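Local coordinates for protein MdcA (Pseudomonas aeruginosa, PDB 5VIT) that probably acts as the acyl-carrier-protein transferase of malonate decarboxylase, exchanging the acetyl group carried by that protein for malonyl, at residues Glu17-Arg20 against Arg21-Arg24; Gln503-Arg507 against Glu508-Ala512; Leu529-Ser533 against Ile534-Val538; Glu92-Asp95 against Leu96-Leu99. All coordinates share one frame; numbering follows the deposited sequence.

Contact 1: residues Glu17-Arg20 against Arg21-Arg24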
loop_
_atom_site.group_PDB
_atom_site.type_symbol
_atom_site.label_atom_id
_atom_site.label_comp_id
_atom_site.label_asym_id
_atom_site.label_seq_id
_atom_site.Cartn_x
_atom_site.Cartn_y
_atom_site.Cartn_z
ATOM N N GLU A 17 5.095 19.201 60.598
ATOM C CA GLU A 17 6.222 19.682 59.794
ATOM C C GLU A 17 5.816 20.866 58.910
ATOM O O GLU A 17 6.557 21.844 58.798
ATOM C CB GLU A 17 6.799 18.543 58.944
ATOM C CG GLU A 17 7.734 18.978 57.834
ATOM C CD GLU A 17 9.060 19.527 58.347
ATOM O OE1 GLU A 17 9.369 19.323 59.544
ATOM O OE2 GLU A 17 9.794 20.160 57.547
ATOM N N LYS A 18 4.632 20.797 58.306
ATOM C CA LYS A 18 4.121 21.936 57.542
ATOM C C LYS A 18 3.961 23.160 58.439
ATOM O O LYS A 18 4.312 24.276 58.057
ATOM C CB LYS A 18 2.779 21.617 56.879
ATOM C CG LYS A 18 2.342 22.680 55.872
ATOM C CD LYS A 18 0.916 22.492 55.375
ATOM C CE LYS A 18 0.567 23.539 54.344
ATOM N NZ LYS A 18 -0.894 23.639 54.084
ATOM N N GLN A 19 3.425 22.949 59.635
ATOM C CA GLN A 19 3.189 24.049 60.556
ATOM C C GLN A 19 4.490 24.790 60.903
ATOM O O GLN A 19 4.513 26.018 60.952
ATOM C CB GLN A 19 2.502 23.536 61.817
ATOM C CG GLN A 19 1.355 24.403 62.264
ATOM C CD GLN A 19 0.444 24.800 61.115
ATOM O OE1 GLN A 19 -0.280 23.969 60.567
ATOM N NE2 GLN A 19 0.480 26.078 60.741
ATOM N N ARG A 20 5.566 24.038 61.114
ATOM C CA ARG A 20 6.877 24.606 61.439
ATOM C C ARG A 20 7.486 25.368 60.256
ATOM O O ARG A 20 8.142 26.393 60.446
ATOM C CB ARG A 20 7.832 23.498 61.915
ATOM C CG ARG A 20 9.222 23.518 61.283
ATOM C CD ARG A 20 10.045 22.292 61.688
ATOM N NE ARG A 20 11.241 22.111 60.855
ATOM C CZ ARG A 20 11.928 20.969 60.759
ATOM N NH1 ARG A 20 11.549 19.896 61.443
ATOM N NH2 ARG A 20 13.001 20.892 59.979
ATOM N N ARG A 21 7.270 24.874 59.038
ATOM C CA ARG A 21 7.764 25.567 57.851
ATOM C C ARG A 21 7.043 26.905 57.681
ATOM O O ARG A 21 7.673 27.925 57.393
ATOM C CB ARG A 21 7.594 24.702 56.595
ATOM C CG ARG A 21 8.448 23.436 56.573
ATOM C CD ARG A 21 8.272 22.696 55.249
ATOM N NE ARG A 21 8.955 21.404 55.200
ATOM C CZ ARG A 21 9.339 20.813 54.073
ATOM N NH1 ARG A 21 9.138 21.416 52.909
ATOM N NH2 ARG A 21 9.943 19.632 54.108
ATOM N N LEU A 22 5.727 26.887 57.874
ATOM C CA LEU A 22 4.887 28.068 57.705
ATOM C C LEU A 22 5.278 29.204 58.658
ATOM O O LEU A 22 5.204 30.383 58.303
ATOM C CB LEU A 22 3.411 27.707 57.913
ATOM C CG LEU A 22 2.706 26.879 56.833
ATOM C CD1 LEU A 22 1.227 26.695 57.163
ATOM C CD2 LEU A 22 2.865 27.523 55.481
ATOM N N GLU A 23 5.695 28.853 59.869
ATOM C CA GLU A 23 6.037 29.875 60.847
ATOM C C GLU A 23 7.414 30.473 60.571
ATOM O O GLU A 23 7.699 31.589 60.987
ATOM C CB GLU A 23 5.964 29.309 62.269
ATOM C CG GLU A 23 5.303 30.269 63.259
ATOM C CD GLU A 23 3.804 30.407 63.032
ATOM O OE1 GLU A 23 3.198 29.488 62.436
ATOM O OE2 GLU A 23 3.233 31.441 63.441
ATOM N N ARG A 24 8.257 29.755 59.836
ATOM C CA ARG A 24 9.562 30.303 59.463
ATOM C C ARG A 24 9.450 31.385 58.380
ATOM O O ARG A 24 10.446 32.005 58.016
ATOM C CB ARG A 24 10.512 29.190 59.001
ATOM C CG ARG A 24 10.856 28.191 60.101
ATOM C CD ARG A 24 11.777 28.802 61.176
ATOM N NE ARG A 24 13.137 29.082 60.699
ATOM C CZ ARG A 24 14.071 29.708 61.415
ATOM N NH1 ARG A 24 13.800 30.125 62.645
ATOM N NH2 ARG A 24 15.281 29.913 60.904
#
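E17 and R21 form an i to i+4 salt bridge within the last turns of helix 13-23, at the surface of the subunit. OE2 of E17 accepts from NE of R21 at 2.8 Å, and the bond is nearly straight, with 170° at the hydrogen. The acceptor lies at the edge of the guanidinium, close to its plane, and is met on its anti side, while the carboxylate plane stands 90° to the guanidinium. E17 can reach along the helix because its CG is anti to the backbone N (chi1 166°) and the chain then bends about the CB-CG bond. R21 comes the other way as an extended chain, its CG 3.3 Å from E17 O.

R20 adds a second positive charge to this network. Its NH1 is 2.9 Å from E17 OE1, but that oxygen lies well out of the guanidinium plane, so charge alone joins the pair. The carboxylate is thus shared by two arginines, which should favour its ionised form. R21 is also held from outside the helix, where NH1 meets D51 in a salt bridge and bonds to L46 O; K18 NZ likewise pairs with D211, and both side chains rest on I185 of strand 185-190.

R21 N also donates to E17 O at 3.1 Å, joining the pair through the backbone too. L22 N to K18 O at 3.0 Å and E23 N to Q19 O at 3.3 Å follow. The R24 N to R20 O bond is weak. Q19 NE2 lies 3.7 Å from L22 CD1.

Contact 2: residues Gln503-Arg507 against Glu508-Ala512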
loop_
_atom_site.group_PDB
_atom_site.type_symbol
_atom_site.label_atom_id
_atom_site.label_comp_id
_atom_site.label_asym_id
_atom_site.label_seq_id
_atom_site.Cartn_x
_atom_site.Cartn_y
_atom_site.Cartn_z
ATOM N N GLN A 503 3.807 -7.039 -4.513
ATOM C CA GLN A 503 2.507 -7.190 -5.180
ATOM C C GLN A 503 1.536 -8.022 -4.337
ATOM O O GLN A 503 0.372 -7.661 -4.158
ATOM C CB GLN A 503 2.669 -7.825 -6.566
ATOM C CG GLN A 503 1.342 -7.993 -7.340
ATOM C CD GLN A 503 0.674 -9.367 -7.146
ATOM O OE1 GLN A 503 1.336 -10.376 -6.826
ATOM N NE2 GLN A 503 -0.648 -9.408 -7.340
ATOM N N ARG A 504 2.033 -9.133 -3.820
ATOM C CA ARG A 504 1.258 -9.995 -2.950
ATOM C C ARG A 504 0.783 -9.276 -1.688
ATOM O O ARG A 504 -0.374 -9.426 -1.276
ATOM C CB ARG A 504 2.095 -11.216 -2.573
ATOM C CG ARG A 504 1.468 -12.137 -1.539
ATOM C CD ARG A 504 1.929 -13.549 -1.806
ATOM N NE ARG A 504 0.898 -14.503 -1.440
ATOM C CZ ARG A 504 0.377 -15.401 -2.270
ATOM N NH1 ARG A 504 0.787 -15.472 -3.536
ATOM N NH2 ARG A 504 -0.559 -16.228 -1.822
ATOM N N MET A 505 1.675 -8.504 -1.070
ATOM C CA MET A 505 1.318 -7.797 0.151
ATOM C C MET A 505 0.253 -6.749 -0.145
ATOM O O MET A 505 -0.668 -6.546 0.650
ATOM C CB MET A 505 2.554 -7.180 0.780
ATOM C CG MET A 505 3.588 -8.260 1.139
ATOM S SD MET A 505 5.074 -7.648 1.947
ATOM C CE MET A 505 4.430 -7.249 3.562
ATOM N N ARG A 506 0.356 -6.122 -1.312
ATOM C CA ARG A 506 -0.648 -5.163 -1.771
ATOM C C ARG A 506 -2.029 -5.804 -1.942
ATOM O O ARG A 506 -3.037 -5.342 -1.403
ATOM C CB ARG A 506 -0.216 -4.562 -3.097
ATOM C CG ARG A 506 1.050 -3.739 -3.014
ATOM C CD ARG A 506 0.795 -2.462 -3.708
ATOM N NE ARG A 506 1.360 -2.364 -5.029
ATOM C CZ ARG A 506 0.875 -1.578 -5.985
ATOM N NH1 ARG A 506 -0.222 -0.858 -5.778
ATOM N NH2 ARG A 506 1.481 -1.534 -7.160
ATOM N N ARG A 507 -2.039 -6.873 -2.722
ATOM C CA ARG A 507 -3.229 -7.629 -3.019
ATOM C C ARG A 507 -3.902 -8.203 -1.762
ATOM O O ARG A 507 -5.120 -8.171 -1.655
ATOM C CB ARG A 507 -2.877 -8.744 -3.992
ATOM C CG ARG A 507 -4.068 -9.374 -4.676
ATOM C CD ARG A 507 -3.615 -10.402 -5.709
ATOM N NE ARG A 507 -2.473 -11.212 -5.262
ATOM C CZ ARG A 507 -2.625 -12.206 -4.376
ATOM N NH1 ARG A 507 -3.859 -12.483 -3.891
ATOM N NH2 ARG A 507 -1.579 -12.951 -3.966
ATOM N N GLU A 508 -3.114 -8.702 -0.815
ATOM C CA GLU A 508 -3.662 -9.235 0.435
ATOM C C GLU A 508 -4.084 -8.154 1.435
ATOM O O GLU A 508 -4.647 -8.461 2.477
ATOM C CB GLU A 508 -2.660 -10.186 1.076
ATOM C CG GLU A 508 -2.438 -11.402 0.188
ATOM C CD GLU A 508 -1.483 -12.401 0.764
ATOM O OE1 GLU A 508 -0.812 -12.072 1.761
ATOM O OE2 GLU A 508 -1.404 -13.520 0.212
ATOM N N GLY A 509 -3.826 -6.892 1.106
ATOM C CA GLY A 509 -4.179 -5.798 1.990
ATOM C C GLY A 509 -3.255 -5.602 3.179
ATOM O O GLY A 509 -3.607 -4.878 4.101
ATOM N N LEU A 510 -2.086 -6.242 3.168
ATOM C CA LEU A 510 -1.094 -6.098 4.249
ATOM C C LEU A 510 -0.459 -4.714 4.204
ATOM O O LEU A 510 -0.179 -4.090 5.243
ATOM C CB LEU A 510 -0.010 -7.181 4.144
ATOM C CG LEU A 510 -0.489 -8.641 4.219
ATOM C CD1 LEU A 510 0.691 -9.649 4.234
ATOM C CD2 LEU A 510 -1.402 -8.842 5.439
ATOM N N ILE A 511 -0.224 -4.238 2.985
ATOM C CA ILE A 511 0.235 -2.878 2.783
ATOM C C ILE A 511 -0.624 -2.221 1.720
ATOM O O ILE A 511 -1.265 -2.896 0.912
ATOM C CB ILE A 511 1.713 -2.814 2.357
ATOM C CG1 ILE A 511 1.870 -3.170 0.875
ATOM C CG2 ILE A 511 2.579 -3.741 3.231
ATOM C CD1 ILE A 511 3.320 -3.279 0.410
ATOM N N ALA A 512 -0.658 -0.899 1.752
ATOM C CA ALA A 512 -1.264 -0.120 0.683
ATOM C C ALA A 512 -0.241 0.889 0.194
ATOM O O ALA A 512 0.329 1.638 0.988
ATOM C CB ALA A 512 -2.524 0.587 1.172
HETATM O O HOH W 1 -3.598 -2.905 -0.425
#
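M505 and R506 take up the backbone N-H groups of L510 and G509, respectively, in a Schellman motif that ends helix 502-507 as the chain turns through G509 with a positive phi of 77°. The longer loop is closed by L510 N to M505 O at 2.9 Å, and the shorter one inside it by G509 N to R506 O at 3.1 Å, whose donor sits above the carbonyl plane. I511 N adds a weak bond to M505 O. As is usual in this motif, an apolar contact joins the residues of the longer bond, M505 CB lying 4.2 Å from L510 CB. The M505 methyl, CE, then packs against I511 CG2 at 4.0 Å, and the same methionine reaches M483 and A486 of helix 477-486.

Just before G509, E508 folds back along the helix, its CG anti to its own carbonyl carbon (chi1 -64°) and the rest of the chain extended. OE2 meets R504 NE at 3.0 Å in a salt bridge whose hydrogen bond is weak, bent to 126°. R504 has its strongest polar partner outside the turn, an acidic side chain of another protein's chain, while E508 OE2 also forms a salt bridge with a basic side chain of another chain. R507 NH2 lies over one face of the R504 guanidinium, toward its rim.

Beyond the turn the chain enters strand 511-512, an outermost strand of the mixed sheet within this chain. Water 1 bridges this exit, donating to R506 O and to I511 O, each at 2.7 Å.

Contact 3: residues Leu529-Ser533 against Ile534-Val538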
loop_
_atom_site.group_PDB
_atom_site.type_symbol
_atom_site.label_atom_id
_atom_site.label_comp_id
_atom_site.label_asym_id
_atom_site.label_seq_id
_atom_site.Cartn_x
_atom_site.Cartn_y
_atom_site.Cartn_z
ATOM N N LEU A 529 -2.556 22.541 0.840
ATOM C CA LEU A 529 -2.608 23.162 2.166
ATOM C C LEU A 529 -3.637 24.296 2.165
ATOM O O LEU A 529 -3.515 25.242 1.394
ATOM C CB LEU A 529 -1.228 23.696 2.596
ATOM C CG LEU A 529 -0.080 22.681 2.751
ATOM C CD1 LEU A 529 1.248 23.358 3.136
ATOM C CD2 LEU A 529 -0.446 21.630 3.774
ATOM N N ALA A 530 -4.633 24.185 3.041
ATOM C CA ALA A 530 -5.690 25.175 3.183
ATOM C C ALA A 530 -5.139 26.533 3.596
ATOM O O ALA A 530 -5.683 27.572 3.212
ATOM C CB ALA A 530 -6.714 24.706 4.191
ATOM N N ALA A 531 -4.071 26.525 4.390
ATOM C CA ALA A 531 -3.328 27.748 4.672
ATOM C C ALA A 531 -1.839 27.496 4.440
ATOM O O ALA A 531 -1.326 26.453 4.844
ATOM C CB ALA A 531 -3.580 28.213 6.088
ATOM N N LYS A 532 -1.148 28.442 3.805
ATOM C CA LYS A 532 0.256 28.244 3.400
ATOM C C LYS A 532 1.276 28.834 4.363
ATOM O O LYS A 532 2.484 28.613 4.210
ATOM C CB LYS A 532 0.509 28.855 2.021
ATOM C CG LYS A 532 0.363 27.888 0.862
ATOM C CD LYS A 532 -1.023 27.842 0.421
ATOM C CE LYS A 532 -1.179 27.006 -0.811
ATOM N NZ LYS A 532 -2.629 26.817 -0.975
ATOM N N SER A 533 0.791 29.588 5.347
ATOM C CA SER A 533 1.659 30.413 6.189
ATOM C C SER A 533 0.940 30.784 7.470
ATOM O O SER A 533 -0.275 30.644 7.560
ATOM C CB SER A 533 2.064 31.693 5.459
ATOM O OG SER A 533 0.900 32.475 5.207
ATOM N N ILE A 534 1.688 31.270 8.450
ATOM C CA ILE A 534 1.090 31.825 9.662
ATOM C C ILE A 534 0.098 32.955 9.348
ATOM O O ILE A 534 -1.022 32.969 9.865
ATOM C CB ILE A 534 2.183 32.328 10.602
ATOM C CG1 ILE A 534 3.010 31.135 11.109
ATOM C CG2 ILE A 534 1.575 33.085 11.765
ATOM C CD1 ILE A 534 2.215 30.211 12.034
ATOM N N ALA A 535 0.488 33.877 8.473
ATOM C CA ALA A 535 -0.394 34.982 8.094
ATOM C C ALA A 535 -1.728 34.477 7.529
ATOM O O ALA A 535 -2.778 35.082 7.768
ATOM C CB ALA A 535 0.294 35.911 7.088
ATOM N N GLU A 536 -1.697 33.356 6.810
ATOM C CA GLU A 536 -2.933 32.797 6.260
ATOM C C GLU A 536 -3.751 32.109 7.346
ATOM O O GLU A 536 -4.979 32.056 7.263
ATOM C CB GLU A 536 -2.634 31.836 5.106
ATOM C CG GLU A 536 -2.052 32.558 3.882
ATOM C CD GLU A 536 -2.237 31.801 2.562
ATOM O OE1 GLU A 536 -2.594 30.602 2.571
ATOM O OE2 GLU A 536 -2.003 32.421 1.505
ATOM N N LEU A 537 -3.070 31.595 8.368
ATOM C CA LEU A 537 -3.758 31.056 9.534
ATOM C C LEU A 537 -4.505 32.197 10.245
ATOM O O LEU A 537 -5.648 32.027 10.656
ATOM C CB LEU A 537 -2.768 30.344 10.490
ATOM C CG LEU A 537 -2.214 28.986 10.015
ATOM C CD1 LEU A 537 -1.284 28.303 11.045
ATOM C CD2 LEU A 537 -3.328 28.030 9.604
ATOM N N VAL A 538 -3.870 33.362 10.379
ATOM C CA VAL A 538 -4.514 34.491 11.053
ATOM C C VAL A 538 -5.759 34.900 10.275
ATOM O O VAL A 538 -6.822 35.142 10.853
ATOM C CB VAL A 538 -3.565 35.690 11.207
ATOM C CG1 VAL A 538 -4.307 36.890 11.806
ATOM C CG2 VAL A 538 -2.362 35.312 12.072
HETATM O O HOH W 2 -3.714 29.203 0.360
#
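S533 is the N-cap of helix 534-540, and its hydroxyl closes the first turn by accepting from E536 N. The OG to N distance is 3.2 Å. Serine holds OG between its backbone N and carbonyl carbon (chi1 64°), which directs the oxygen to the N-H of E536; it also brings OG against E536 CG. The carbonyl of S533 takes the next donor, L537 N, at 3.1 Å.

E536 answers by reaching back past the cap. Its extended chain delivers OE1 to K532 N at 2.9 Å, the N-H arriving from above the carboxylate plane. The E536 carboxylate therefore accepts from the residue before the N-cap; this is not a capping box, in which the N-cap's own N-H would be used. Water 2 links the same OE1, at 2.8 Å, to K532 NZ, which is turned back along the loop to donate to L529 O at 3.0 Å.

On the other flank, A531 CB packs against L537 CD2 at 3.5 Å. L537 continues this apolar surface onto L270 of helix 263-278 and onto P299, while L529 touches L270 and I271, and the A530 backbone is hydrogen-bonded to that of L270.

Contact 4: residues Glu92-Asp95 against Leu96-Leu99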
loop_
_atom_site.group_PDB
_atom_site.type_symbol
_atom_site.label_atom_id
_atom_site.label_comp_id
_atom_site.label_asym_id
_atom_site.label_seq_id
_atom_site.Cartn_x
_atom_site.Cartn_y
_atom_site.Cartn_z
ATOM N N GLU A 92 17.208 27.127 33.635
ATOM C CA GLU A 92 17.273 27.115 35.103
ATOM C C GLU A 92 16.917 25.751 35.687
ATOM O O GLU A 92 17.288 25.438 36.828
ATOM C CB GLU A 92 16.329 28.144 35.734
ATOM C CG GLU A 92 15.970 29.306 34.873
ATOM C CD GLU A 92 14.844 28.980 33.939
ATOM O OE1 GLU A 92 13.682 28.872 34.398
ATOM O OE2 GLU A 92 15.137 28.832 32.741
ATOM N N HIS A 93 16.152 24.972 34.929
ATOM C CA HIS A 93 15.712 23.665 35.376
ATOM C C HIS A 93 16.924 22.769 35.597
ATOM O O HIS A 93 17.071 22.142 36.653
ATOM C CB HIS A 93 14.750 23.049 34.358
ATOM C CG HIS A 93 13.456 23.797 34.214
ATOM N ND1 HIS A 93 12.603 23.611 33.151
ATOM C CD2 HIS A 93 12.868 24.720 35.015
ATOM C CE1 HIS A 93 11.538 24.383 33.301
ATOM N NE2 HIS A 93 11.678 25.070 34.417
ATOM N N LEU A 94 17.813 22.734 34.613
ATOM C CA LEU A 94 19.007 21.915 34.736
ATOM C C LEU A 94 20.130 22.650 35.469
ATOM O O LEU A 94 21.043 22.012 35.990
ATOM C CB LEU A 94 19.470 21.449 33.367
ATOM C CG LEU A 94 18.447 20.572 32.639
ATOM C CD1 LEU A 94 19.096 19.937 31.439
ATOM C CD2 LEU A 94 17.865 19.506 33.557
ATOM N N ASP A 95 20.057 23.979 35.522
ATOM C CA ASP A 95 20.966 24.746 36.373
ATOM C C ASP A 95 20.942 24.201 37.809
ATOM O O ASP A 95 21.992 24.042 38.435
ATOM C CB ASP A 95 20.606 26.239 36.353
ATOM C CG ASP A 95 21.048 26.935 35.063
ATOM O OD1 ASP A 95 21.983 26.435 34.401
ATOM O OD2 ASP A 95 20.452 27.974 34.703
ATOM N N LEU A 96 19.744 23.872 38.296
ATOM C CA LEU A 96 19.551 23.314 39.638
ATOM C C LEU A 96 20.482 22.141 39.942
ATOM O O LEU A 96 20.944 21.971 41.073
ATOM C CB LEU A 96 18.102 22.862 39.824
ATOM C CG LEU A 96 16.992 23.913 39.762
ATOM C CD1 LEU A 96 15.626 23.260 39.943
ATOM C CD2 LEU A 96 17.200 24.988 40.799
ATOM N N PHE A 97 20.765 21.343 38.922
ATOM C CA PHE A 97 21.560 20.139 39.097
ATOM C C PHE A 97 23.043 20.463 39.041
ATOM O O PHE A 97 23.840 19.946 39.830
ATOM C CB PHE A 97 21.175 19.093 38.037
ATOM C CG PHE A 97 19.759 18.584 38.186
ATOM C CD1 PHE A 97 18.690 19.311 37.684
ATOM C CD2 PHE A 97 19.499 17.400 38.864
ATOM C CE1 PHE A 97 17.392 18.861 37.847
ATOM C CE2 PHE A 97 18.201 16.940 39.020
ATOM C CZ PHE A 97 17.149 17.669 38.511
ATOM N N GLU A 98 23.401 21.332 38.107
ATOM C CA GLU A 98 24.774 21.789 37.963
ATOM C C GLU A 98 25.207 22.543 39.215
ATOM O O GLU A 98 26.320 22.370 39.701
ATOM C CB GLU A 98 24.900 22.673 36.720
ATOM C CG GLU A 98 26.218 22.566 35.985
ATOM C CD GLU A 98 26.109 23.061 34.551
ATOM O OE1 GLU A 98 25.625 22.294 33.688
ATOM O OE2 GLU A 98 26.487 24.220 34.290
ATOM N N LEU A 99 24.308 23.363 39.749
ATOM C CA LEU A 99 24.619 24.170 40.919
ATOM C C LEU A 99 24.656 23.338 42.200
ATOM O O LEU A 99 25.069 23.833 43.252
ATOM C CB LEU A 99 23.600 25.309 41.068
ATOM C CG LEU A 99 23.554 26.412 40.007
ATOM C CD1 LEU A 99 22.290 27.237 40.159
ATOM C CD2 LEU A 99 24.759 27.315 40.120
#
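L94 and F97 meet through both backbone and side chain near the end of helix 91-98. Among the hydrogen bonds, L94 O accepts twice: from E98 N at 3.2 Å, in the carbonyl plane and almost straight (168°), and from F97 N at 3.0 Å, which comes from above that plane. The i+3 and i+4 bonds thus share one oxygen. L99 N to D95 O is short, at 2.7 Å, and L96 N to E92 O is longer.

The apolar contact is made alongside these bonds, L94 CD2 touching F97 CD1 at 4.2 Å.

Other side-chain carbons pack on backbone oxygens. The phenyl ring turns its edge to the backbone, with CD1 3.4 Å from H93 O, which lies in the ring plane. L96 CG and L99 CG rest on the carbonyl oxygens of E92 and D95 respectively.

The charged ends look outside the turn: D95 OD1 forms a salt bridge with R116 of helix 114-122, and E92 OE1 bonds to S67 OG.

F97 and L96 both pack on M83 of strand 81-85, and L94 faces I117 and L120 of the next helix. Such burial is that of a crossover helix in a beta-alpha-beta unit, here linking strands 81-85 and 102-107 of the parallel sheet.

How the contacts relate
From the N terminus the contacts come in series, in the order 1, 4, 2, 3; none nests in or crosses another, and none closes a long loop, each joining residues within one helix or turn. Contact 1 lies in helix 13-23, ahead of the parallel sheet, and contact 4 in a crossover helix of that sheet; their centres are about 26 Å apart, on the same side of the chain's centre. Contact 2, on the opposite side, leads the chain from helix 502-507 into strand 511-512, at an edge of the mixed sheet within this chain. Contact 3 follows after a loop, starting helix 534-540 beside helix 263-278. No two of the four touch.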